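Local coordinates for tyrosine specific protein phosphatase (Trypanosoma cruzi, PDB 4AZ1) that removes phosphate from phosphotyrosine in proteins, as a tyrosine-specific protein phosphatase of the classical, cysteine-based family, at the interface of chains A and B. Residues are numbered along the deposited sequence; one frame, centred on the assembly and turned at random. Chains: chain A/B, Tyrosine specific protein phosphatase.

The interface of chains A and B. Residues chain A 144-147; chain B 51-53.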
# COMPACT_ATOMS: atom_id res chain seq x y z
N ALA A 144 -0.92 -3.14 8.88
CA ALA A 144 0.43 -2.80 8.43
C ALA A 144 0.56 -2.75 6.90
O ALA A 144 -0.23 -3.38 6.18
CB ALA A 144 1.45 -3.77 9.04
N VAL A 145 1.53 -1.98 6.42
CA VAL A 145 1.93 -2.05 5.02
C VAL A 145 3.32 -2.67 4.97
O VAL A 145 4.11 -2.53 5.92
CB VAL A 145 1.90 -0.68 4.29
CG1 VAL A 145 0.46 -0.20 4.10
CG2 VAL A 145 2.74 0.37 5.04
N SER A 146 3.60 -3.39 3.90
CA SER A 146 4.88 -4.04 3.78
C SER A 146 5.86 -3.12 3.04
O SER A 146 7.07 -3.16 3.27
CB SER A 146 4.72 -5.37 3.05
OG SER A 146 5.99 -5.96 2.82
N GLY A 147 5.31 -2.30 2.14
CA GLY A 147 6.11 -1.42 1.31
C GLY A 147 6.87 -0.37 2.09
O GLY A 147 6.53 -0.07 3.24
N TYR B 51 -0.98 -7.93 5.07
CA TYR B 51 -0.62 -6.55 4.75
C TYR B 51 -1.64 -5.88 3.83
O TYR B 51 -2.09 -6.49 2.85
CB TYR B 51 0.78 -6.52 4.12
CG TYR B 51 1.87 -6.94 5.08
CD1 TYR B 51 2.27 -6.10 6.10
CD2 TYR B 51 2.48 -8.19 4.97
CE1 TYR B 51 3.27 -6.46 6.98
CE2 TYR B 51 3.49 -8.57 5.86
CZ TYR B 51 3.87 -7.70 6.85
OH TYR B 51 4.85 -8.04 7.76
N LEU B 52 -2.01 -4.64 4.14
CA LEU B 52 -2.97 -3.89 3.32
C LEU B 52 -2.54 -3.80 1.86
O LEU B 52 -3.39 -3.80 0.95
CB LEU B 52 -3.13 -2.48 3.89
CG LEU B 52 -4.35 -1.68 3.46
CD1 LEU B 52 -5.61 -2.40 3.91
CD2 LEU B 52 -4.29 -0.29 4.06
N ASP B 53 -1.22 -3.75 1.62
CA ASP B 53 -0.70 -3.45 0.28
C ASP B 53 -0.28 -4.68 -0.51
O ASP B 53 0.14 -4.54 -1.68
CB ASP B 53 0.47 -2.44 0.35
CG ASP B 53 1.63 -2.93 1.23
OD1 ASP B 53 1.38 -3.60 2.25
OD2 ASP B 53 2.80 -2.62 0.90
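A:Ser146 and A:Gly147 offer their backbone N-H groups to the carboxylate of B:Asp53 in the phosphotyrosine-recognition loop of the classical protein tyrosine phosphatases. This loop carries a conserved tyrosine, B:Tyr51 here, that flanks the substrate's phosphotyrosine, and an aspartate that holds the substrate backbone. The contact may serve as a worked example of one backbone standing in for another: the end of strand 142-145 and the loop residues A:Ser146 and A:Gly147 after it appear to occupy the place of a substrate peptide, with A:Ser146 plausibly at the phosphotyrosine position though it carries no phosphate. The coordinates alone do not show whether this pairing forms outside the crystal. B:Asp53 OD1 accepts A:Ser146 N at 2.8 Å and OD2 accepts A:Gly147 N at 2.8 Å, both on the syn sides and somewhat out of the carboxylate plane. The two bonds together limit rotation of the carboxylate, whose CG sits between backbone N and carbonyl carbon (chi1 58°), turning the group toward chain A. A:Val145 lies across this side chain at about a right angle, its CB 3.6 Å from B:Asp53 OD1. Two residues back along chain A from A:Ser146, A:Ala144 O accepts B:Leu52 N at 3.0 Å, nearly in line with the C=O (172°).

B:Tyr51 can be followed outward from the main chain. Its CB lies 3.9 Å from A:Ala144 O. With CG opposite the carbonyl carbon (chi1 -66°), the ring turns a face to A:Ser146 and lies alongside A:Ala144, and CG meets A:Ser146 CB at 3.8 Å. That methylene sits over one ring face, offset toward the rim, in a CH-pi contact, with CD2 also near it. On the other branch, CD1 stands 3.7 Å from A:Ala144 O, and CE1 reaches A:Ala144 CB at 3.8 Å, so one ring edge runs beside A:Ala144.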